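Local coordinates for protein cleavage stimulation factor 77 (Encephalitozoon cuniculi, PDB 2UY1) that probably takes part in the 3'-end processing of messenger RNA precursors as a helical-repeat scaffold, with an inferred role in mRNA binding, at residues A[19-24]-A[34-39]; A[128-133]-A[144-149]; A[244-249]-A[451-456]; A[372-377]-A[388-393]. One frame throughout, in Å; residues are numbered along the deposited sequence.

Contact 1: residues A[19-24]-A[34-39]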
# COMPACT_ATOMS: atom_id res chain seq x y z
N GLU A 19 43.38 1.09 -2.81
CA GLU A 19 44.05 1.06 -1.52
C GLU A 19 45.43 0.41 -1.59
O GLU A 19 46.34 0.88 -0.99
CB GLU A 19 43.22 0.30 -0.49
CG GLU A 19 41.81 0.95 -0.23
CD GLU A 19 40.83 0.04 0.52
OE1 GLU A 19 41.26 -0.95 1.18
OE2 GLU A 19 39.60 0.34 0.52
N HIS A 20 45.52 -0.76 -2.20
CA HIS A 20 46.78 -1.45 -2.35
C HIS A 20 47.79 -0.60 -3.12
O HIS A 20 48.92 -0.45 -2.68
CB HIS A 20 46.50 -2.77 -3.11
CG HIS A 20 47.70 -3.68 -3.19
ND1 HIS A 20 48.74 -3.63 -2.27
CD2 HIS A 20 48.00 -4.69 -4.04
CE1 HIS A 20 49.63 -4.56 -2.58
NE2 HIS A 20 49.22 -5.21 -3.66
N ALA A 21 47.35 0.01 -4.23
CA ALA A 21 48.19 0.88 -5.06
C ALA A 21 48.75 2.12 -4.32
O ALA A 21 49.93 2.42 -4.42
CB ALA A 21 47.41 1.32 -6.28
N ARG A 22 47.88 2.84 -3.58
CA ARG A 22 48.28 3.93 -2.71
C ARG A 22 49.27 3.44 -1.66
O ARG A 22 50.18 4.15 -1.26
CB ARG A 22 47.06 4.49 -1.93
CG ARG A 22 46.07 5.31 -2.76
CD ARG A 22 45.31 6.43 -2.00
NE ARG A 22 44.04 6.81 -2.66
CZ ARG A 22 43.93 7.72 -3.63
NH1 ARG A 22 45.00 8.38 -4.05
NH2 ARG A 22 42.73 8.00 -4.18
N ARG A 23 49.07 2.22 -1.19
CA ARG A 23 49.97 1.67 -0.19
C ARG A 23 51.36 1.50 -0.74
O ARG A 23 52.35 2.03 -0.14
CB ARG A 23 49.43 0.37 0.41
CG ARG A 23 49.07 0.53 1.88
CD ARG A 23 48.20 -0.57 2.47
NE ARG A 23 48.11 -1.82 1.67
CZ ARG A 23 46.96 -2.34 1.26
NH1 ARG A 23 45.83 -1.72 1.56
NH2 ARG A 23 46.92 -3.46 0.55
N LEU A 24 51.43 0.84 -1.90
CA LEU A 24 52.69 0.62 -2.59
C LEU A 24 53.39 1.95 -2.90
O LEU A 24 54.66 2.04 -2.93
CB LEU A 24 52.43 -0.16 -3.91
CG LEU A 24 51.89 -1.56 -3.57
CD1 LEU A 24 51.56 -2.46 -4.75
CD2 LEU A 24 52.87 -2.24 -2.58
N GLU A 34 54.42 -1.19 -10.11
CA GLU A 34 54.45 -1.22 -11.57
C GLU A 34 53.85 -2.55 -12.02
O GLU A 34 53.20 -2.61 -13.06
CB GLU A 34 55.87 -1.07 -12.18
CG GLU A 34 56.64 0.15 -11.80
CD GLU A 34 57.84 0.46 -12.69
OE1 GLU A 34 58.15 -0.33 -13.61
OE2 GLU A 34 58.49 1.51 -12.48
N SER A 35 54.07 -3.59 -11.23
CA SER A 35 53.39 -4.87 -11.45
C SER A 35 51.87 -4.76 -11.29
O SER A 35 51.13 -5.22 -12.16
CB SER A 35 54.01 -5.94 -10.55
OG SER A 35 53.05 -6.79 -9.99
N LEU A 36 51.40 -4.14 -10.20
CA LEU A 36 49.97 -3.86 -10.02
C LEU A 36 49.43 -3.18 -11.25
O LEU A 36 48.48 -3.70 -11.82
CB LEU A 36 49.70 -3.02 -8.76
CG LEU A 36 48.24 -2.83 -8.29
CD1 LEU A 36 48.21 -2.09 -7.02
CD2 LEU A 36 47.41 -2.04 -9.31
N PHE A 37 50.00 -2.04 -11.66
CA PHE A 37 49.54 -1.33 -12.86
C PHE A 37 49.46 -2.24 -14.09
O PHE A 37 48.49 -2.20 -14.81
CB PHE A 37 50.38 -0.08 -13.19
CG PHE A 37 50.18 1.07 -12.22
CD1 PHE A 37 48.90 1.42 -11.78
CD2 PHE A 37 51.28 1.81 -11.75
CE1 PHE A 37 48.72 2.48 -10.85
CE2 PHE A 37 51.10 2.88 -10.90
CZ PHE A 37 49.85 3.22 -10.43
N GLY A 38 50.50 -3.06 -14.33
CA GLY A 38 50.50 -4.03 -15.44
C GLY A 38 49.32 -4.99 -15.45
O GLY A 38 48.79 -5.28 -16.50
N ARG A 39 48.90 -5.49 -14.28
CA ARG A 39 47.80 -6.45 -14.21
C ARG A 39 46.38 -5.88 -14.03
O ARG A 39 45.38 -6.57 -14.30
CB ARG A 39 48.08 -7.48 -13.10
CG ARG A 39 48.29 -6.92 -11.74
CD ARG A 39 48.26 -8.02 -10.64
NE ARG A 39 49.27 -7.75 -9.61
CZ ARG A 39 49.08 -7.15 -8.44
NH1 ARG A 39 47.86 -6.73 -8.06
NH2 ARG A 39 50.13 -6.98 -7.63

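Contact 2: residues A[128-133]-A[144-149]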
# COMPACT_ATOMS: atom_id res chain seq x y z
N LYS A 128 37.77 28.42 -25.08
CA LYS A 128 38.54 29.66 -25.08
C LYS A 128 39.94 29.32 -25.54
O LYS A 128 40.46 29.96 -26.46
CB LYS A 128 38.56 30.30 -23.70
CG LYS A 128 37.20 30.72 -23.19
CD LYS A 128 37.31 31.29 -21.73
CE LYS A 128 35.93 31.51 -21.07
NZ LYS A 128 36.06 31.81 -19.55
N ASP A 129 40.54 28.28 -24.95
CA ASP A 129 41.92 27.88 -25.28
C ASP A 129 42.05 27.53 -26.76
O ASP A 129 43.00 27.91 -27.43
CB ASP A 129 42.38 26.68 -24.44
CG ASP A 129 42.41 26.97 -22.95
OD1 ASP A 129 42.29 28.16 -22.53
OD2 ASP A 129 42.56 25.99 -22.17
N PHE A 130 41.09 26.79 -27.28
CA PHE A 130 41.06 26.45 -28.67
C PHE A 130 41.01 27.67 -29.64
O PHE A 130 41.72 27.70 -30.65
CB PHE A 130 39.85 25.60 -28.94
CG PHE A 130 39.61 25.37 -30.39
CD1 PHE A 130 40.58 24.71 -31.16
CD2 PHE A 130 38.42 25.82 -31.01
CE1 PHE A 130 40.38 24.50 -32.53
CE2 PHE A 130 38.22 25.61 -32.36
CZ PHE A 130 39.21 24.94 -33.13
N GLU A 131 40.14 28.63 -29.35
CA GLU A 131 40.00 29.81 -30.21
C GLU A 131 41.31 30.63 -30.18
O GLU A 131 41.84 30.97 -31.24
CB GLU A 131 38.75 30.63 -29.84
CG GLU A 131 38.75 32.03 -30.49
CD GLU A 131 37.39 32.73 -30.49
OE1 GLU A 131 36.73 32.83 -29.43
OE2 GLU A 131 36.97 33.18 -31.57
N ASN A 132 41.86 30.85 -28.97
CA ASN A 132 43.15 31.51 -28.75
C ASN A 132 44.29 30.92 -29.54
O ASN A 132 45.16 31.65 -30.03
CB ASN A 132 43.53 31.44 -27.30
CG ASN A 132 42.71 32.38 -26.47
OD1 ASN A 132 41.98 33.19 -27.03
ND2 ASN A 132 42.83 32.30 -25.14
N PHE A 133 44.28 29.60 -29.68
CA PHE A 133 45.33 28.85 -30.35
C PHE A 133 45.25 29.04 -31.88
O PHE A 133 46.28 29.23 -32.56
CB PHE A 133 45.11 27.39 -29.97
CG PHE A 133 45.82 26.42 -30.82
CD1 PHE A 133 47.19 26.21 -30.65
CD2 PHE A 133 45.14 25.70 -31.78
CE1 PHE A 133 47.88 25.28 -31.44
CE2 PHE A 133 45.82 24.78 -32.58
CZ PHE A 133 47.19 24.57 -32.41
N LYS A 144 37.81 31.40 -39.28
CA LYS A 144 36.98 30.50 -40.06
C LYS A 144 37.02 29.08 -39.45
O LYS A 144 35.99 28.41 -39.39
CB LYS A 144 37.40 30.50 -41.53
CG LYS A 144 36.91 29.29 -42.30
CD LYS A 144 35.53 29.46 -42.80
CE LYS A 144 35.21 28.42 -43.89
NZ LYS A 144 33.73 28.36 -44.08
N ILE A 145 38.20 28.64 -39.01
CA ILE A 145 38.33 27.30 -38.39
C ILE A 145 37.40 27.23 -37.15
O ILE A 145 36.59 26.34 -37.06
CB ILE A 145 39.80 26.97 -38.09
CG1 ILE A 145 40.60 26.91 -39.40
CG2 ILE A 145 40.00 25.67 -37.17
CD1 ILE A 145 42.08 26.63 -39.22
N VAL A 146 37.52 28.21 -36.26
CA VAL A 146 36.70 28.36 -35.06
C VAL A 146 35.20 28.46 -35.38
O VAL A 146 34.37 27.82 -34.73
CB VAL A 146 37.20 29.57 -34.19
CG1 VAL A 146 36.34 29.77 -32.98
CG2 VAL A 146 38.65 29.40 -33.80
N GLY A 147 34.84 29.27 -36.37
CA GLY A 147 33.44 29.36 -36.79
C GLY A 147 32.87 28.02 -37.21
O GLY A 147 31.74 27.67 -36.85
N ASP A 148 33.67 27.23 -37.91
CA ASP A 148 33.26 25.91 -38.34
C ASP A 148 33.14 24.85 -37.23
O ASP A 148 32.56 23.77 -37.42
CB ASP A 148 34.24 25.41 -39.40
CG ASP A 148 34.09 26.14 -40.72
OD1 ASP A 148 33.17 26.95 -40.90
OD2 ASP A 148 34.94 25.90 -41.59
N THR A 149 33.74 25.14 -36.09
CA THR A 149 33.81 24.18 -34.99
C THR A 149 32.81 24.60 -33.89
O THR A 149 32.49 23.83 -33.00
CB THR A 149 35.23 24.15 -34.44
OG1 THR A 149 35.53 25.45 -33.97
CG2 THR A 149 36.19 23.89 -35.54

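Contact 3: residues A[244-249]-A[451-456]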
# COMPACT_ATOMS: atom_id res chain seq x y z
N ASP A 244 26.64 -9.39 -2.51
CA ASP A 244 26.45 -10.32 -1.39
C ASP A 244 24.98 -10.73 -1.16
O ASP A 244 24.61 -11.12 -0.01
CB ASP A 244 27.02 -9.70 -0.11
CG ASP A 244 27.28 -10.73 0.96
OD1 ASP A 244 27.36 -11.96 0.59
OD2 ASP A 244 27.41 -10.32 2.15
N GLY A 245 24.16 -10.66 -2.20
CA GLY A 245 22.77 -11.06 -2.11
C GLY A 245 22.43 -12.20 -3.06
O GLY A 245 23.32 -12.88 -3.57
N MET A 246 21.14 -12.39 -3.30
CA MET A 246 20.66 -13.56 -4.04
C MET A 246 19.84 -13.14 -5.25
O MET A 246 19.20 -13.97 -5.90
CB MET A 246 19.84 -14.47 -3.13
CG MET A 246 18.34 -14.23 -3.20
SD MET A 246 17.38 -15.73 -2.93
CE MET A 246 17.92 -16.19 -1.28
N PHE A 247 19.85 -11.84 -5.55
CA PHE A 247 19.33 -11.35 -6.81
C PHE A 247 20.07 -11.86 -8.06
O PHE A 247 19.44 -12.46 -8.92
CB PHE A 247 19.25 -9.82 -6.88
CG PHE A 247 18.59 -9.32 -8.15
CD1 PHE A 247 17.21 -9.00 -8.17
CD2 PHE A 247 19.33 -9.19 -9.36
CE1 PHE A 247 16.58 -8.55 -9.34
CE2 PHE A 247 18.72 -8.75 -10.55
CZ PHE A 247 17.34 -8.42 -10.52
N LEU A 248 21.37 -11.56 -8.20
CA LEU A 248 22.05 -11.90 -9.47
C LEU A 248 22.09 -13.39 -9.77
O LEU A 248 22.21 -13.80 -10.92
CB LEU A 248 23.44 -11.34 -9.56
CG LEU A 248 23.43 -9.83 -9.74
CD1 LEU A 248 24.87 -9.35 -9.40
CD2 LEU A 248 22.92 -9.30 -11.12
N SER A 249 22.04 -14.19 -8.71
CA SER A 249 22.07 -15.68 -8.82
C SER A 249 20.74 -16.17 -9.34
O SER A 249 20.70 -17.11 -10.15
CB SER A 249 22.36 -16.31 -7.45
OG SER A 249 23.70 -16.18 -7.09
N LEU A 451 8.37 -12.30 1.67
CA LEU A 451 9.74 -12.78 1.52
C LEU A 451 10.45 -11.86 0.55
O LEU A 451 9.94 -11.67 -0.59
CB LEU A 451 9.79 -14.17 0.89
CG LEU A 451 9.43 -15.37 1.73
CD1 LEU A 451 9.44 -16.61 0.86
CD2 LEU A 451 10.43 -15.50 2.86
N LYS A 452 11.57 -11.25 0.98
CA LYS A 452 12.31 -10.27 0.17
C LYS A 452 13.75 -10.72 0.11
O LYS A 452 14.30 -11.16 1.10
CB LYS A 452 12.29 -8.86 0.78
CG LYS A 452 10.94 -8.27 1.19
CD LYS A 452 9.96 -8.29 0.01
CE LYS A 452 9.14 -7.00 -0.09
NZ LYS A 452 8.38 -6.87 1.14
N ILE A 453 14.36 -10.59 -1.07
CA ILE A 453 15.81 -10.71 -1.23
C ILE A 453 16.50 -9.52 -0.51
O ILE A 453 15.96 -8.42 -0.50
CB ILE A 453 16.12 -10.56 -2.72
CG1 ILE A 453 15.59 -11.75 -3.53
CG2 ILE A 453 17.61 -10.27 -2.98
CD1 ILE A 453 15.69 -11.51 -5.04
N ARG A 454 17.67 -9.74 0.07
CA ARG A 454 18.52 -8.60 0.40
C ARG A 454 20.02 -8.95 0.34
O ARG A 454 20.44 -10.09 0.52
CB ARG A 454 18.21 -8.12 1.79
CG ARG A 454 18.80 -8.96 2.82
CD ARG A 454 18.12 -8.72 4.16
NE ARG A 454 17.61 -7.35 4.36
CZ ARG A 454 18.32 -6.29 4.76
NH1 ARG A 454 19.65 -6.36 4.98
NH2 ARG A 454 17.68 -5.13 4.94
N ASP A 455 20.81 -7.91 0.13
CA ASP A 455 22.23 -7.97 0.25
C ASP A 455 22.57 -7.61 1.68
O ASP A 455 22.36 -6.47 2.12
CB ASP A 455 22.82 -6.98 -0.73
CG ASP A 455 24.27 -7.11 -0.83
OD1 ASP A 455 24.91 -7.23 0.22
OD2 ASP A 455 24.78 -7.09 -1.96
N ASN A 456 23.09 -8.58 2.42
CA ASN A 456 23.29 -8.42 3.85
C ASN A 456 24.50 -7.58 4.12
O ASN A 456 24.85 -7.39 5.27
CB ASN A 456 23.44 -9.77 4.56
CG ASN A 456 22.21 -10.12 5.42
OD1 ASN A 456 21.09 -9.37 5.24
ND2 ASN A 456 22.29 -11.04 6.27

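Contact 4: residues A[372-377]-A[388-393]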
# COMPACT_ATOMS: atom_id res chain seq x y z
N ASN A 372 -16.26 -24.39 1.27
CA ASN A 372 -14.94 -24.62 1.80
C ASN A 372 -14.44 -23.41 2.58
O ASN A 372 -13.90 -23.60 3.68
CB ASN A 372 -13.95 -25.04 0.70
CG ASN A 372 -14.23 -26.48 0.18
OD1 ASN A 372 -14.67 -27.34 0.95
ND2 ASN A 372 -13.97 -26.73 -1.10
N ALA A 373 -14.66 -22.19 2.11
CA ALA A 373 -14.18 -21.00 2.91
C ALA A 373 -14.83 -20.91 4.33
O ALA A 373 -14.16 -20.74 5.38
CB ALA A 373 -14.42 -19.73 2.12
N ARG A 374 -16.16 -21.06 4.37
CA ARG A 374 -16.92 -21.01 5.64
C ARG A 374 -16.50 -22.09 6.63
O ARG A 374 -16.29 -21.80 7.83
CB ARG A 374 -18.46 -21.12 5.41
CG ARG A 374 -19.10 -20.11 4.43
CD ARG A 374 -20.58 -20.56 4.16
NE ARG A 374 -21.31 -19.46 3.55
CZ ARG A 374 -21.59 -18.34 4.19
NH1 ARG A 374 -21.22 -18.24 5.46
NH2 ARG A 374 -22.23 -17.35 3.58
N ALA A 375 -16.41 -23.33 6.13
CA ALA A 375 -15.98 -24.48 6.92
C ALA A 375 -14.56 -24.32 7.39
O ALA A 375 -14.25 -24.68 8.51
CB ALA A 375 -16.14 -25.78 6.16
N LEU A 376 -13.69 -23.75 6.55
CA LEU A 376 -12.34 -23.47 7.03
C LEU A 376 -12.31 -22.43 8.11
O LEU A 376 -11.60 -22.61 9.09
CB LEU A 376 -11.42 -22.99 5.89
CG LEU A 376 -9.98 -22.65 6.28
CD1 LEU A 376 -9.09 -23.81 6.73
CD2 LEU A 376 -9.32 -21.92 5.13
N PHE A 377 -13.02 -21.32 7.89
CA PHE A 377 -13.11 -20.17 8.81
C PHE A 377 -13.49 -20.68 10.18
O PHE A 377 -12.99 -20.21 11.20
CB PHE A 377 -14.16 -19.17 8.29
CG PHE A 377 -14.33 -17.89 9.14
CD1 PHE A 377 -13.46 -16.81 8.98
CD2 PHE A 377 -15.35 -17.77 10.06
CE1 PHE A 377 -13.59 -15.61 9.72
CE2 PHE A 377 -15.51 -16.60 10.84
CZ PHE A 377 -14.62 -15.50 10.66
N ASP A 388 -13.07 -9.52 9.48
CA ASP A 388 -13.59 -8.44 8.63
C ASP A 388 -13.98 -8.87 7.20
O ASP A 388 -15.05 -8.50 6.72
CB ASP A 388 -12.59 -7.27 8.64
CG ASP A 388 -12.58 -6.54 9.96
OD1 ASP A 388 -13.49 -6.81 10.79
OD2 ASP A 388 -11.68 -5.69 10.19
N SER A 389 -13.15 -9.68 6.56
CA SER A 389 -13.45 -10.22 5.23
C SER A 389 -14.69 -11.14 5.24
O SER A 389 -15.53 -11.07 4.33
CB SER A 389 -12.24 -11.00 4.66
OG SER A 389 -11.14 -10.13 4.47
N MET A 390 -14.78 -12.02 6.24
CA MET A 390 -15.98 -12.91 6.42
C MET A 390 -17.26 -12.08 6.81
O MET A 390 -18.34 -12.39 6.37
CB MET A 390 -15.72 -13.97 7.48
CG MET A 390 -16.79 -15.00 7.66
SD MET A 390 -16.93 -16.17 6.27
CE MET A 390 -16.91 -17.70 7.11
N ILE A 391 -17.13 -11.07 7.66
CA ILE A 391 -18.29 -10.23 7.99
C ILE A 391 -18.82 -9.59 6.70
O ILE A 391 -20.02 -9.65 6.39
CB ILE A 391 -17.94 -9.22 9.09
CG1 ILE A 391 -17.87 -9.94 10.46
CG2 ILE A 391 -18.98 -8.14 9.17
CD1 ILE A 391 -17.14 -9.21 11.56
N GLU A 392 -17.91 -9.02 5.92
CA GLU A 392 -18.26 -8.27 4.73
C GLU A 392 -18.93 -9.16 3.71
O GLU A 392 -19.93 -8.77 3.09
CB GLU A 392 -16.99 -7.66 4.13
CG GLU A 392 -17.14 -7.09 2.74
CD GLU A 392 -15.81 -6.63 2.23
OE1 GLU A 392 -15.03 -7.47 1.71
OE2 GLU A 392 -15.53 -5.43 2.41
N TYR A 393 -18.34 -10.33 3.50
CA TYR A 393 -18.91 -11.33 2.60
C TYR A 393 -20.31 -11.72 2.99
O TYR A 393 -21.14 -11.84 2.09
CB TYR A 393 -18.04 -12.59 2.52
CG TYR A 393 -18.51 -13.59 1.50
CD1 TYR A 393 -18.05 -13.53 0.17
CD2 TYR A 393 -19.38 -14.62 1.86
CE1 TYR A 393 -18.46 -14.47 -0.77
CE2 TYR A 393 -19.79 -15.56 0.92
CZ TYR A 393 -19.33 -15.48 -0.38
OH TYR A 393 -19.74 -16.40 -1.29

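Contact 1: residues A[19-24]-A[34-39]
H20 and L36 each hold CG anti to the backbone N (chi1 -173° and -170°). That torsion carries each side chain across the gap between the helices, so that the two slide past one another in opposite directions. They lie on the helical hairpin formed by helices 14-26 and 30-40, an antiparallel pair of the kind from which HAT (half-a-TPR) proteins such as the CstF-77 family build their solenoids. The geometric evidence is direct: the short segment axes run 152° apart, approach to 10.3 Å, and bring A21 CA within 7.1 Å of L36 CA. At this level a single methyl carries most of the contact. L36 CD1 sits 3.6 Å from A21 CB and equally close to A21 CA, so it presses against the helix backbone itself, beside the smallest side chain of the facing surface. One turn further on, L24 CD1 meets the same methyl at 4.1 Å, and H20 CD2 is 4.0 Å from L36 CD1, the methyl standing oblique to the imidazole ring. L24 CD1 in turn lies over one face of the H20 ring, toward its rim, and probably restricts its rotation. Helix 47-60 continues the packing, with L49 and L52 against A21 and Y53 edge-to-face with F37. Toward solvent, R39 brings its guanidinium near H20. H20 NE2 approaches the edge of that group, and the neighbouring positive charge would probably disfavour a protonated imidazole. The R39 guanidinium itself is folded back over its own helix: L36 CA lies 3.8 Å above its plane, over its centre.

Contact 2: residues A[128-133]-A[144-149]
F130 and T149 reach for each other from opposite directions, and the ring meets the hydroxyl at its edge: T149 OG1 lies near the ring plane, 3.1 Å from F130 CE2. Two conformations produce this meeting. F130 keeps CG anti to its own N (chi1 171°), which throws the ring across the gap, while T149 places OG1 between its backbone N and carbonyl carbon (chi1 60°). In that position the T149 hydroxyl also donates to V146 O at 2.7 Å. The same carbonyl receives T149 N at 3.1 Å from the same face of its plane, so two donors grip that oxygen, and the OG1 bond helps to set the rotation of the threonine side chain. The pair belongs to an antiparallel helical hairpin, helices 123-137 and 139-168, whose segment axes stand 151° apart and come within 9.8 Å, as expected for the HAT-type helix pairs of this family. V146 fills the middle of the interface with both branches: CG2 is 4.1 Å from F130 CE2, and CG1 is 3.7 Å from E131 OE2. The extended E131 chain crosses the valine at about a right angle, its methylenes lying against the methyls. I145 adds CG2 obliquely beside F130 CZ. Around this core, W127 meets the F130 ring and also touches V146 and T149, while from helix 101-116 L116 touches F130 and M113 touches T149. Chemically, the hydroxyl hydrogen goes to V146 O and its oxygen faces the phenylalanine rim, consistent with a weak C-H...O attraction in a largely apolar contact.

Contact 3: residues A[244-249]-A[451-456]
I453, D244 and D455 lose the most surface here, and they divide the work between an apolar and a polar half. The touching parts of the two segments run nearly opposite ways, their end-to-end directions 172° apart, and come closest where G245 CA lies 3.9 Å from D455 CA. I453 carries the apolar half. Its CG1 touches M246 CG at 3.7 Å, the two side chains crossing obliquely, and its CG2 stands 3.8 Å from F247 N at the first turn of helix 247-255, just after the N-cap residue M246. In the polar half, D455 holds CG anti to its backbone N (chi1 -171°), and its carboxylate extends to the opposing backbone. OD2 accepts D244 N at 3.0 Å in a fairly straight bond, 160° at the hydrogen, met from above the carboxylate plane. The other oxygen, D455 OD1, receives S457 N, which fits an Asx turn and steadies the group. It also lies 3.3 Å from D244 CB. The two carboxylates are unfavourably placed, D244 OD2 being 4.4 Å from D455 OD1, but D244 is exposed, so solvent probably moderates the repulsion. Between the halves, G245 CA packs on R454 O at 3.6 Å, and G245 N is buried without a partner. The contact thus fastens the C-terminal loop against the start of helix 247-255. Helix 434-446 backs it, with Y439 and F446 meeting the F247 ring and L443 and F446 touching I453, while E284 of helix 282-300 is in contact with M246.

Contact 4: residues A[372-377]-A[388-393]
A Met-aromatic contact, M390 lying over one face of the F377 ring, is the centre of the contact between helices 370-379 and 384-397, an antiparallel hairpin. The segments cross at -136° with their axes 11.9 Å apart, a wide spacing bridged by long side chains. M390 puts CG anti to its backbone N, then bends at the next two torsions, so the chain curls across the ring. Its CG stands 3.6 Å from the F377 centroid, only 8° off the normal, a CH-pi contact. SD follows at 4.4 Å from the same centroid and 16° off the normal, and CE ends tightly packed, 3.3 Å from F377 CG. CE also lies 3.6 Å from R374 CA. Farther along, R374 crosses Y393 at about a right angle, NH2 reaching the ring edge 4.0 Å from CE2. The charged end is salt-bridged to E394, and Y393 OH bonds to E370. F361 and W387 meet the F377 ring, K382 makes a cation-pi contact with it, and L406 of helix 400-415 touches both F377 and M390. Between the two segments, cohesion therefore comes mainly from dispersion and the polarisable ring face, while the charges of R374 and K382 find partners around it.

In the fold
Contacts 1, 2 and 4 each join two helices consecutive in sequence, in antiparallel hairpins, whereas contact 3 brings together segments 202 residues apart and encloses contact 4 in its loop. Depth does not follow distance from the chain's centre: contacts 2 and 4 lie about 43 and 42 Å from it (centre to centre) yet are buried, while contact 3, about 11 Å away, is only partly buried, as is contact 1. Contacts 2 and 4, on opposite sides of that centre and about 80 Å apart between their own centres, both rely on a phenylalanine, used by its edge in one and its face in the other. Contact 1 rests on a leucine methyl; contact 3 alone has a hydrogen bond linking its segments.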